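Local coordinates for ferric vibriobactin ABC transporter, periplasmic ferric vibriobactin-binding protein (PDB 3R5T) that binds the iron-loaded siderophore ferric vibriobactin in the periplasm of Vibrio cholerae, probably passing it on to an ABC transporter of the inner membrane, at residues E57-L62 / D271-R276; D159-R164 / A227-L232; V168-P173 / I217-L222; V179-S184 / E198-A203. One frame throughout, in Å; residues are numbered along the deposited sequence. Where two conformers were deposited one is given.

In the fold
The four contacts nest one inside another. From the N terminus, the chain builds the parallel sheet that includes strands 44-49 and 69-73; between these two lie residues 57-62, where helix 60-65 begins, the first half of contact 1. Helix 137-155 then leads to the mixed sheet. Contact 2 closes a loop between the run-in to strand 165-169 and the start of its parallel neighbour 229-233. Inside it, contact 3 joins the far end of 165-169 to residues 217-222, beside the siderophore. Innermost, contact 4 folds 198-203 back onto strand 177-180. Last, the start of helix 272-286 closes contact 1, the longest loop. Contacts 2, 3 and 4 all touch one another, whereas contact 1 stands apart.

Contact 1. Residues E57-L62 / D271-R276; sequences EQWRKL and DLFSAR
Gln-58 and Asp-271 carry the direct polar link. Gln-58 NE2 donates to Asp-271 OD1 at 2.9 Å, nearly straight at 171°, on the syn side of the carboxylate and close to the plane of its own amide. The glutamine chain bends at chi2 (-93°), which brings Gln-58 CD to 3.7 Å from Asp-271 OD1. The same OD1 lies at the edge of the Trp-59 indole, in the ring plane, 3.3 Å from Trp-59 CD1. A water accepts from Trp-59 NE1 at 2.8 Å and lies 3.1 Å from Asp-271 OD1.

The other oxygen serves a helix start. Asp-271 is the N-cap of helix 272-286: its OD2 accepts from Ser-274 N at 2.9 Å and, weakly, from Phe-273 N, while Ser-274 OG accepts from Asp-271 N. This exchange is a capping box: the short aspartate carboxylate can reach backbone N-H groups of the first turn, and the serine hydroxyl returns to the N-cap nitrogen. Ser-274 OG also bonds to Arg-269 O.

Apolar contact gathers round Phe-273. Leu-62 CD2 comes within 3.6 Å of Phe-273 CZ, the two side chains crossing at about a right angle. Phe-273 CD1 meets Trp-59 CB at 3.9 Å, and the Trp-59 side chain touches Val-31, Thr-34 and Leu-38 of helix 31-39.

Contact 2. Residues D159-R164 / A227-L232; sequences DLPKGR and AETTFL
Arg-164 and Thr-229 stand where two parallel neighbours of the mixed sheet begin: Arg-164 ends the loop into strand 165-169, and Thr-229 opens strand 229-233. Thr-229 N gives a weak hydrogen bond to Arg-164 O at 3.2 Å. The firmer bond comes from a side chain: Arg-164 N donates to Glu-228 OE1 at 2.8 Å, almost straight at 174°, although the donor sits well above the carboxylate plane. Glu-228 is bent at chi2 (97°), which sets its CD 3.7 Å from Gly-163 CA. The backbone angles of Gly-163 by themselves call for glycine, since a CB would jam against the preceding carbonyl oxygen, and it would also strike Glu-228 CD.

Two waters complete the junction. One accepts from Thr-229 OG1 and donates to Lys-162 O and, at 2.6 Å, to Arg-164 O, so both its protons are used. The second accepts from Arg-164 NE at 2.7 Å and donates to Glu-228 OE1, joining opposite charges that do not touch directly.

Smaller groups fill the flanks. Ala-227 CB lies 3.4 Å from Arg-164 O, where a short methyl fits against the backbone, and the Pro-161 ring crosses Thr-229 with its CB 3.4 Å from OG1. Beyond this point Thr-229 and Phe-231 bond to the backbone of Asn-166, the regular pairing of parallel strands in an alpha/beta lobe.

Contact 3. Residues V168-P173 / I217-L222; sequences VSYHGP and IHYEHL. With VBN ((4S,5R)-N-{3-[(2,3-dihydroxybenzoyl)amino]propyl}-2-(2,3-dihydroxyphenyl)-N-[3-({[(4S,5R)-2-(2,3-dihydroxyphenyl)-5-met hyl-4,5-dihydro-1,3-oxazol-4-yl]carbonyl}amino)propyl]-5-methyl-4,5-dihydro-1,3-oxazole-4-carboxamide), chain B.
Tyr-219 reaches across to Gly-172 and Pro-173, its CG anti to the backbone N (chi1 170°). From CB the side chain passes Gly-172 O, which approaches CD2 at 3.2 Å. Pro-173 CA sits over the centre of the ring, 3.4 Å from the centroid and only 2° off the normal, a CH-pi contact. Further out, CE1 meets Pro-173 CB at 3.9 Å. At the edge, Tyr-170 CE1 lies 4.3 Å from CE2. At the tip, Tyr-219 OH bonds to Asp-246 OD2, which also binds Tyr-170 OH.

Leu-222 meets two residues: its CD1 lies in the plane of the Tyr-170 ring at the edge, 3.9 Å from CD1 of that tyrosine, while its CD2 packs on Val-168 CG1.

The same segment, 168-173, also serves the siderophore. Ser-169 OG donates to VBN OAC at 2.7 Å, and His-171 NE2 donates to the same oxygen at 2.9 Å. OAC is the carbonyl of the dihydroxybenzoyl amide, so two donors converging on it are consistent with recognition of the ligand's organic frame and not of the iron, while Val-168, Tyr-170 and Pro-173 pack on Tyr-219 and Leu-222.

Contact 4. Residues V179-S184 / E198-A203; sequences VAKAQS and EEPDPA
Val-179 and Pro-200 make the apolar part, their side chains sliding past each other in opposite directions, with Val-179 CB and CG1 both 3.9 Å from Pro-200 CB. Pro-200 also rests on Leu-215 of the neighbouring strand.

Backbone oxygens are tied by water: one molecule donates to Ala-180 O at 3.0 Å and to Glu-198 O at 2.9 Å, linking two acceptors that could not bond to each other. Pro-200 CD lies 3.3 Å from Ala-180 O. Here the connection that follows helix 185-192 returns along the end of strand 177-180, in the mixed sheet of the lobe.

That strand runs into a type I turn from Lys-181 to Ser-184. Lys-181 O accepts from both Ser-184 N and Ser-184 OG, the latter at 2.8 Å, and the serine hydroxyl also caps helix 185-192 at Ala-187 N.

Two charged side chains, Glu-199 and Lys-181, lie by the turn. Glu-199 has two conformers, so its bond is tentative: in one of them OE2 takes a weak hydrogen bond from Ala-182 N at 2.7 Å, bent to 129°. Lys-181 NZ goes instead to His-211 O.

Contact 1. Residues E57-L62 / D271-R276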
# COMPACT_ATOMS: atom_id res chain seq x y z
N GLU A 57 -5.78 2.44 9.76
CA GLU A 57 -7.20 2.63 10.10
C GLU A 57 -8.17 1.95 9.14
O GLU A 57 -9.27 1.58 9.54
CB GLU A 57 -7.53 4.12 10.21
CG GLU A 57 -8.89 4.42 10.80
CD GLU A 57 -9.06 3.95 12.25
OE1 GLU A 57 -8.07 3.61 12.93
OE2 GLU A 57 -10.22 3.92 12.70
N GLN A 58 -7.76 1.78 7.89
CA GLN A 58 -8.65 1.12 6.94
C GLN A 58 -9.03 -0.31 7.34
O GLN A 58 -10.06 -0.82 6.90
CB GLN A 58 -8.08 1.14 5.52
CG GLN A 58 -6.75 0.39 5.36
CD GLN A 58 -5.54 1.27 5.52
OE1 GLN A 58 -5.60 2.34 6.17
NE2 GLN A 58 -4.41 0.85 4.95
N TRP A 59 -8.17 -0.97 8.13
CA TRP A 59 -8.42 -2.37 8.54
C TRP A 59 -8.33 -2.63 10.04
O TRP A 59 -8.53 -3.76 10.47
CB TRP A 59 -7.56 -3.39 7.75
CG TRP A 59 -6.08 -3.14 7.72
CD1 TRP A 59 -5.36 -2.65 6.67
CD2 TRP A 59 -5.14 -3.40 8.77
NE1 TRP A 59 -4.04 -2.57 7.00
CE2 TRP A 59 -3.87 -3.02 8.29
CE3 TRP A 59 -5.25 -3.91 10.07
CZ2 TRP A 59 -2.71 -3.14 9.05
CZ3 TRP A 59 -4.11 -4.03 10.82
CH2 TRP A 59 -2.86 -3.65 10.31
N ARG A 60 -8.08 -1.59 10.83
CA ARG A 60 -7.95 -1.76 12.27
C ARG A 60 -9.12 -2.51 12.90
O ARG A 60 -8.92 -3.46 13.66
CB ARG A 60 -7.77 -0.41 12.97
CG ARG A 60 -7.56 -0.52 14.50
CD ARG A 60 -7.52 0.85 15.16
NE ARG A 60 -8.69 1.66 14.83
CZ ARG A 60 -9.86 1.58 15.46
NH1 ARG A 60 -10.03 0.74 16.47
NH2 ARG A 60 -10.85 2.37 15.07
N LYS A 61 -10.34 -2.06 12.61
CA LYS A 61 -11.50 -2.67 13.25
C LYS A 61 -11.67 -4.14 12.85
O LYS A 61 -12.06 -4.96 13.69
CB LYS A 61 -12.78 -1.89 12.92
CG LYS A 61 -12.76 -0.48 13.49
CD LYS A 61 -14.11 0.22 13.30
CE LYS A 61 -14.42 0.44 11.83
NZ LYS A 61 -13.43 1.34 11.16
N LEU A 62 -11.37 -4.46 11.59
CA LEU A 62 -11.38 -5.85 11.15
C LEU A 62 -10.31 -6.68 11.87
O LEU A 62 -10.58 -7.81 12.29
CB LEU A 62 -11.20 -5.92 9.62
CG LEU A 62 -11.26 -7.33 9.02
CD1 LEU A 62 -12.62 -7.95 9.25
CD2 LEU A 62 -10.93 -7.29 7.54
N ASP A 271 -4.01 -1.31 0.24
CA ASP A 271 -4.46 -2.69 0.38
C ASP A 271 -5.90 -2.70 -0.12
O ASP A 271 -6.42 -1.67 -0.53
CB ASP A 271 -4.30 -3.16 1.84
CG ASP A 271 -4.92 -2.21 2.81
OD1 ASP A 271 -4.21 -1.71 3.70
OD2 ASP A 271 -6.14 -1.97 2.67
N LEU A 272 -6.55 -3.85 -0.11
CA LEU A 272 -7.93 -3.94 -0.59
C LEU A 272 -8.82 -2.89 0.08
O LEU A 272 -9.66 -2.26 -0.57
CB LEU A 272 -8.49 -5.32 -0.30
CG LEU A 272 -9.98 -5.47 -0.59
CD1 LEU A 272 -10.34 -5.24 -2.06
CD2 LEU A 272 -10.45 -6.86 -0.11
N PHE A 273 -8.62 -2.70 1.39
CA PHE A 273 -9.49 -1.83 2.15
C PHE A 273 -9.28 -0.36 1.83
O PHE A 273 -10.25 0.37 1.58
CB PHE A 273 -9.35 -2.16 3.63
CG PHE A 273 -9.49 -3.63 3.88
CD1 PHE A 273 -8.38 -4.44 4.08
CD2 PHE A 273 -10.74 -4.22 3.82
CE1 PHE A 273 -8.54 -5.81 4.28
CE2 PHE A 273 -10.90 -5.59 4.00
CZ PHE A 273 -9.80 -6.38 4.23
N SER A 274 -8.03 0.09 1.80
CA SER A 274 -7.81 1.49 1.43
C SER A 274 -8.08 1.72 -0.05
O SER A 274 -8.51 2.81 -0.43
CB SER A 274 -6.40 1.97 1.80
OG SER A 274 -5.40 1.12 1.28
N ALA A 275 -7.85 0.70 -0.88
CA ALA A 275 -8.14 0.80 -2.31
C ALA A 275 -9.63 1.05 -2.53
O ALA A 275 -10.02 1.90 -3.34
CB ALA A 275 -7.68 -0.47 -3.06
N ARG A 276 -10.47 0.32 -1.80
CA ARG A 276 -11.91 0.56 -1.88
C ARG A 276 -12.25 2.00 -1.49
O ARG A 276 -13.06 2.65 -2.15
CB ARG A 276 -12.66 -0.40 -0.98
CG ARG A 276 -12.86 -1.78 -1.55
CD ARG A 276 -13.53 -2.68 -0.53
NE ARG A 276 -13.74 -4.01 -1.10
CZ ARG A 276 -13.90 -5.12 -0.39
NH1 ARG A 276 -13.87 -5.07 0.94
NH2 ARG A 276 -14.08 -6.27 -1.01
O HOH W 1 -1.77 -2.72 5.41

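Contact 2. Residues D159-R164 / A227-L232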
# COMPACT_ATOMS: atom_id res chain seq x y z
N ASP A 159 -15.74 10.39 -15.00
CA ASP A 159 -15.39 11.47 -15.91
C ASP A 159 -14.19 12.20 -15.32
O ASP A 159 -14.34 13.22 -14.66
CB ASP A 159 -16.57 12.43 -16.10
CG ASP A 159 -17.65 11.87 -17.01
OD1 ASP A 159 -18.80 12.33 -16.91
OD2 ASP A 159 -17.34 10.97 -17.83
N LEU A 160 -13.00 11.65 -15.57
CA LEU A 160 -11.77 12.22 -15.03
C LEU A 160 -11.39 13.50 -15.76
O LEU A 160 -11.76 13.70 -16.92
CB LEU A 160 -10.63 11.22 -15.14
CG LEU A 160 -10.78 9.93 -14.33
CD1 LEU A 160 -9.78 8.88 -14.81
CD2 LEU A 160 -10.63 10.22 -12.83
N PRO A 161 -10.63 14.38 -15.08
CA PRO A 161 -10.13 15.58 -15.73
C PRO A 161 -9.29 15.19 -16.94
O PRO A 161 -8.72 14.09 -16.96
CB PRO A 161 -9.23 16.22 -14.65
CG PRO A 161 -9.76 15.68 -13.37
CD PRO A 161 -10.17 14.27 -13.68
N LYS A 162 -9.22 16.06 -17.93
CA LYS A 162 -8.39 15.80 -19.10
C LYS A 162 -6.92 15.75 -18.71
O LYS A 162 -6.50 16.41 -17.76
CB LYS A 162 -8.61 16.88 -20.16
CG LYS A 162 -10.07 17.08 -20.51
CD LYS A 162 -10.73 15.76 -20.89
CE LYS A 162 -12.21 15.94 -21.18
NZ LYS A 162 -12.86 14.65 -21.56
N GLY A 163 -6.14 14.95 -19.43
CA GLY A 163 -4.70 14.92 -19.24
C GLY A 163 -4.25 13.85 -18.26
O GLY A 163 -4.76 12.74 -18.27
N ARG A 164 -3.28 14.20 -17.42
CA ARG A 164 -2.64 13.24 -16.54
C ARG A 164 -2.71 13.69 -15.09
O ARG A 164 -3.10 14.82 -14.80
CB ARG A 164 -1.18 13.06 -16.92
CG ARG A 164 -0.97 12.77 -18.41
CD ARG A 164 0.49 12.47 -18.69
NE ARG A 164 1.34 13.64 -18.53
CZ ARG A 164 2.64 13.57 -18.30
NH1 ARG A 164 3.36 14.67 -18.15
NH2 ARG A 164 3.24 12.38 -18.22
N ALA A 227 1.59 17.49 -14.49
CA ALA A 227 0.23 16.97 -14.59
C ALA A 227 -0.83 18.00 -14.20
O ALA A 227 -0.63 18.85 -13.32
CB ALA A 227 0.06 15.68 -13.79
N GLU A 228 -1.97 17.89 -14.86
CA GLU A 228 -3.10 18.78 -14.68
C GLU A 228 -3.87 18.48 -13.40
O GLU A 228 -4.70 19.28 -12.97
CB GLU A 228 -4.04 18.68 -15.88
CG GLU A 228 -3.41 19.10 -17.20
CD GLU A 228 -2.87 17.95 -18.05
OE1 GLU A 228 -2.42 16.90 -17.52
OE2 GLU A 228 -2.90 18.10 -19.29
N THR A 229 -3.60 17.32 -12.81
CA THR A 229 -4.29 16.88 -11.60
C THR A 229 -3.26 16.33 -10.62
O THR A 229 -2.31 15.67 -11.03
CB THR A 229 -5.35 15.82 -11.92
OG1 THR A 229 -6.37 16.41 -12.74
CG2 THR A 229 -5.99 15.27 -10.65
N THR A 230 -3.44 16.62 -9.34
CA THR A 230 -2.58 16.09 -8.30
C THR A 230 -3.41 15.41 -7.22
O THR A 230 -4.38 15.99 -6.74
CB THR A 230 -1.73 17.20 -7.62
OG1 THR A 230 -0.76 17.70 -8.55
CG2 THR A 230 -1.00 16.64 -6.36
N PHE A 231 -3.03 14.19 -6.85
CA PHE A 231 -3.64 13.50 -5.74
C PHE A 231 -2.62 13.43 -4.60
O PHE A 231 -1.46 13.05 -4.82
CB PHE A 231 -4.05 12.09 -6.15
CG PHE A 231 -5.19 12.05 -7.14
CD1 PHE A 231 -6.49 12.20 -6.71
CD2 PHE A 231 -4.95 11.85 -8.50
CE1 PHE A 231 -7.54 12.18 -7.60
CE2 PHE A 231 -6.00 11.81 -9.41
CZ PHE A 231 -7.30 11.98 -8.96
N LEU A 232 -3.06 13.76 -3.39
CA LEU A 232 -2.17 13.74 -2.22
C LEU A 232 -2.44 12.55 -1.32
O LEU A 232 -3.56 12.36 -0.82
CB LEU A 232 -2.34 15.06 -1.45
CG LEU A 232 -1.79 16.25 -2.25
CD1 LEU A 232 -2.46 17.54 -1.85
CD2 LEU A 232 -0.28 16.37 -2.10
O HOH W 2 -5.64 15.41 -15.25
O HOH W 3 0.72 16.31 -18.33

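Contact 3. Residues V168-P173 / I217-L222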
# COMPACT_ATOMS: atom_id res chain seq x y z
N VAL A 168 1.34 12.54 -4.92
CA VAL A 168 2.39 13.18 -4.15
C VAL A 168 2.23 12.89 -2.66
O VAL A 168 1.13 12.90 -2.13
CB VAL A 168 2.34 14.71 -4.35
CG1 VAL A 168 3.34 15.43 -3.44
CG2 VAL A 168 2.57 15.08 -5.81
N SER A 169 3.36 12.65 -2.00
CA SER A 169 3.45 12.67 -0.54
C SER A 169 4.09 14.00 -0.15
O SER A 169 5.27 14.22 -0.37
CB SER A 169 4.28 11.50 -0.03
OG SER A 169 4.33 11.49 1.39
N TYR A 170 3.28 14.88 0.42
CA TYR A 170 3.69 16.27 0.66
C TYR A 170 4.04 16.56 2.10
O TYR A 170 3.28 16.22 3.01
CB TYR A 170 2.57 17.20 0.21
CG TYR A 170 2.82 18.68 0.40
CD1 TYR A 170 3.72 19.37 -0.40
CD2 TYR A 170 2.10 19.40 1.35
CE1 TYR A 170 3.92 20.74 -0.25
CE2 TYR A 170 2.30 20.78 1.51
CZ TYR A 170 3.22 21.44 0.72
OH TYR A 170 3.41 22.80 0.88
N HIS A 171 5.18 17.20 2.29
CA HIS A 171 5.62 17.61 3.62
C HIS A 171 6.07 19.06 3.69
O HIS A 171 6.59 19.48 4.71
CB HIS A 171 6.73 16.70 4.14
CG HIS A 171 6.30 15.28 4.29
ND1 HIS A 171 5.46 14.86 5.29
CD2 HIS A 171 6.56 14.19 3.52
CE1 HIS A 171 5.23 13.56 5.15
NE2 HIS A 171 5.88 13.14 4.08
N GLY A 172 5.90 19.80 2.61
CA GLY A 172 6.18 21.23 2.60
C GLY A 172 7.60 21.62 2.28
O GLY A 172 8.44 20.77 1.99
N PRO A 173 7.89 22.92 2.35
CA PRO A 173 9.21 23.46 2.01
C PRO A 173 10.33 22.94 2.91
O PRO A 173 10.09 22.60 4.07
CB PRO A 173 9.08 24.98 2.26
CG PRO A 173 7.68 25.24 2.64
CD PRO A 173 6.93 23.96 2.79
N ILE A 217 12.45 13.26 -3.28
CA ILE A 217 13.01 14.38 -4.04
C ILE A 217 13.17 15.64 -3.18
O ILE A 217 12.40 15.86 -2.25
CB ILE A 217 12.12 14.71 -5.28
CG1 ILE A 217 10.76 15.25 -4.83
CG2 ILE A 217 11.96 13.48 -6.20
CD1 ILE A 217 9.86 15.73 -5.95
N HIS A 218 14.14 16.49 -3.52
CA HIS A 218 14.18 17.83 -2.93
C HIS A 218 12.88 18.55 -3.24
O HIS A 218 12.30 18.37 -4.33
CB HIS A 218 15.36 18.64 -3.44
CG HIS A 218 16.70 18.11 -3.05
ND1 HIS A 218 17.86 18.48 -3.69
CD2 HIS A 218 17.06 17.23 -2.09
CE1 HIS A 218 18.89 17.86 -3.14
NE2 HIS A 218 18.43 17.09 -2.17
N TYR A 219 12.42 19.34 -2.28
CA TYR A 219 11.18 20.08 -2.36
C TYR A 219 11.02 20.85 -3.68
O TYR A 219 9.94 20.83 -4.28
CB TYR A 219 11.12 21.07 -1.20
CG TYR A 219 10.00 22.08 -1.27
CD1 TYR A 219 10.28 23.42 -1.52
CD2 TYR A 219 8.67 21.71 -1.10
CE1 TYR A 219 9.27 24.37 -1.56
CE2 TYR A 219 7.65 22.65 -1.15
CZ TYR A 219 7.96 23.97 -1.40
OH TYR A 219 6.98 24.92 -1.44
N GLU A 220 12.08 21.52 -4.10
CA GLU A 220 12.04 22.36 -5.30
C GLU A 220 11.54 21.62 -6.54
O GLU A 220 10.94 22.23 -7.44
CB GLU A 220 13.41 22.99 -5.61
CG GLU A 220 13.82 24.09 -4.67
CD GLU A 220 14.04 23.58 -3.27
OE1 GLU A 220 14.56 22.45 -3.13
OE2 GLU A 220 13.68 24.31 -2.31
N HIS A 221 11.80 20.33 -6.63
CA HIS A 221 11.37 19.57 -7.80
C HIS A 221 9.85 19.51 -7.96
O HIS A 221 9.35 19.25 -9.06
CB HIS A 221 11.96 18.15 -7.82
CG HIS A 221 13.43 18.11 -8.07
ND1 HIS A 221 14.00 18.55 -9.25
CD2 HIS A 221 14.45 17.64 -7.31
CE1 HIS A 221 15.31 18.37 -9.19
NE2 HIS A 221 15.61 17.82 -8.02
N LEU A 222 9.11 19.68 -6.86
CA LEU A 222 7.65 19.73 -6.95
C LEU A 222 7.17 20.78 -7.93
O LEU A 222 6.14 20.59 -8.60
CB LEU A 222 7.02 19.99 -5.58
CG LEU A 222 7.05 18.88 -4.52
CD1 LEU A 222 6.43 19.40 -3.24
CD2 LEU A 222 6.33 17.61 -5.01
C VBN B . 9.17 8.43 6.79
N VBN B . 9.28 5.92 6.50
O VBN B . 9.93 8.64 5.91
CA VBN B . 8.97 7.04 7.37
CB VBN B . 9.88 6.73 8.62
CAB VBN B . 1.18 6.24 9.15
OAC VBN B . 6.67 10.88 2.51
OAD VBN B . 5.46 7.35 10.33
OAF VBN B . 6.98 4.90 3.12
OAG VBN B . 11.25 3.05 2.59
OAH VBN B . 7.81 3.14 5.46
OAI VBN B . 7.57 7.20 4.32
OAJ VBN B . 9.79 4.71 4.17
OAK VBN B . 6.42 5.24 6.48
CAL VBN B . 5.82 7.31 0.50
CAM VBN B . 13.34 3.24 5.68
CAN VBN B . 5.26 1.40 7.53
CAO VBN B . 6.10 6.06 1.16
CAP VBN B . 12.90 2.87 4.37
CAQ VBN B . 6.35 1.58 6.61
CAR VBN B . 6.14 8.56 1.14
CAS VBN B . 12.58 4.13 6.46
CAT VBN B . 4.60 2.51 8.10
CAU VBN B . 8.15 11.58 6.01
CAV VBN B . 6.77 10.52 9.04
CAW VBN B . 8.55 11.19 4.58
CAX VBN B . 5.64 10.20 10.04
CAY VBN B . 8.94 10.91 7.13
CAZ VBN B . 7.63 9.31 8.62
NBB VBN B . 8.04 9.91 4.08
NBC VBN B . 4.63 9.34 9.43
NBD VBN B . 4.37 6.25 7.76
OBF VBN B . 3.23 4.77 9.18
CBG VBN B . 7.09 9.89 3.00
CBH VBN B . 4.66 7.89 9.63
CBJ VBN B . 10.69 5.68 6.71
CBK VBN B . 6.70 6.07 2.45
CBL VBN B . 11.70 3.39 3.85
CBM VBN B . 6.74 2.88 6.30
CBN VBN B . 7.02 7.25 3.05
CBO VBN B . 10.99 4.23 4.61
CBP VBN B . 6.10 3.95 6.85
CBQ VBN B . 6.72 8.55 2.37
CBR VBN B . 11.42 4.59 5.97
CBS VBN B . 4.97 3.76 7.77
CBU VBN B . 2.65 6.12 9.48
CBW VBN B . 4.39 4.98 8.42
CBX VBN B . 3.70 7.10 8.75
NBY VBN B . 8.53 9.55 7.49
OG1 VBN B . 11.06 6.02 8.02
CG2 VBN B . 9.24 6.13 9.86

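Contact 4. Residues V179-S184 / E198-A203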
# COMPACT_ATOMS: atom_id res chain seq x y z
N VAL A 179 7.13 11.51 -4.77
CA VAL A 179 6.17 11.40 -5.86
C VAL A 179 6.06 9.94 -6.33
O VAL A 179 7.07 9.28 -6.57
CB VAL A 179 6.59 12.29 -7.05
CG1 VAL A 179 5.58 12.18 -8.19
CG2 VAL A 179 6.77 13.75 -6.61
N ALA A 180 4.84 9.45 -6.48
CA ALA A 180 4.64 8.04 -6.85
C ALA A 180 5.24 7.65 -8.19
O ALA A 180 5.16 8.40 -9.17
CB ALA A 180 3.13 7.64 -6.82
N LYS A 181 5.82 6.45 -8.23
CA LYS A 181 6.42 5.89 -9.43
C LYS A 181 5.48 4.88 -10.07
O LYS A 181 4.55 4.39 -9.42
CB LYS A 181 7.77 5.24 -9.09
CG LYS A 181 8.83 6.27 -8.66
CD LYS A 181 10.09 5.62 -8.12
CE LYS A 181 10.65 4.61 -9.09
NZ LYS A 181 12.03 4.22 -8.69
N ALA A 182 5.71 4.58 -11.35
CA ALA A 182 4.80 3.75 -12.15
C ALA A 182 4.47 2.39 -11.55
O ALA A 182 3.35 1.93 -11.68
CB ALA A 182 5.36 3.59 -13.56
N GLN A 183 5.44 1.75 -10.91
CA GLN A 183 5.22 0.41 -10.37
C GLN A 183 4.57 0.41 -8.99
O GLN A 183 4.26 -0.65 -8.44
CB GLN A 183 6.55 -0.35 -10.31
CG GLN A 183 7.21 -0.52 -11.67
CD GLN A 183 8.70 -0.74 -11.57
OE1 GLN A 183 9.45 -0.39 -12.49
NE2 GLN A 183 9.15 -1.31 -10.46
N SER A 184 4.37 1.59 -8.41
CA SER A 184 3.78 1.67 -7.07
C SER A 184 2.34 1.16 -7.05
O SER A 184 1.60 1.27 -8.05
CB SER A 184 3.83 3.11 -6.54
OG SER A 184 2.92 3.97 -7.22
N GLU A 198 1.66 10.69 -14.39
CA GLU A 198 2.95 11.32 -14.64
C GLU A 198 4.01 10.61 -13.78
O GLU A 198 3.78 10.33 -12.60
CB GLU A 198 2.92 12.81 -14.30
CG GLU A 198 4.30 13.47 -14.24
CD GLU A 198 4.23 14.95 -13.88
OE1 GLU A 198 3.23 15.36 -13.27
OE2 GLU A 198 5.15 15.70 -14.24
N GLU A 199 5.15 10.32 -14.39
CA GLU A 199 6.28 9.73 -13.68
C GLU A 199 7.26 10.84 -13.31
O GLU A 199 7.57 11.69 -14.13
CB GLU A 199 6.98 8.68 -14.54
CG GLU A 199 8.25 8.04 -13.94
CD GLU A 199 7.97 6.85 -13.02
OE1 GLU A 199 8.92 6.16 -12.61
OE2 GLU A 199 6.80 6.60 -12.69
N PRO A 200 7.74 10.84 -12.05
CA PRO A 200 8.75 11.82 -11.68
C PRO A 200 10.07 11.50 -12.38
O PRO A 200 10.38 10.33 -12.60
CB PRO A 200 8.90 11.63 -10.16
CG PRO A 200 8.47 10.21 -9.92
CD PRO A 200 7.44 9.88 -10.97
N ASP A 201 10.83 12.53 -12.75
CA ASP A 201 12.12 12.32 -13.41
C ASP A 201 13.05 11.55 -12.48
O ASP A 201 13.34 12.01 -11.38
CB ASP A 201 12.72 13.67 -13.78
CG ASP A 201 13.96 13.56 -14.65
OD1 ASP A 201 14.69 12.55 -14.55
OD2 ASP A 201 14.23 14.51 -15.42
N PRO A 202 13.52 10.37 -12.91
CA PRO A 202 14.39 9.56 -12.04
C PRO A 202 15.63 10.31 -11.57
O PRO A 202 16.19 10.00 -10.51
CB PRO A 202 14.78 8.38 -12.94
CG PRO A 202 13.67 8.28 -13.95
CD PRO A 202 13.22 9.70 -14.19
N ALA A 203 16.05 11.30 -12.34
CA ALA A 203 17.23 12.07 -11.97
C ALA A 203 17.03 12.90 -10.70
O ALA A 203 17.98 13.42 -10.13
CB ALA A 203 17.67 12.97 -13.12
O HOH W 4 3.02 10.34 -9.81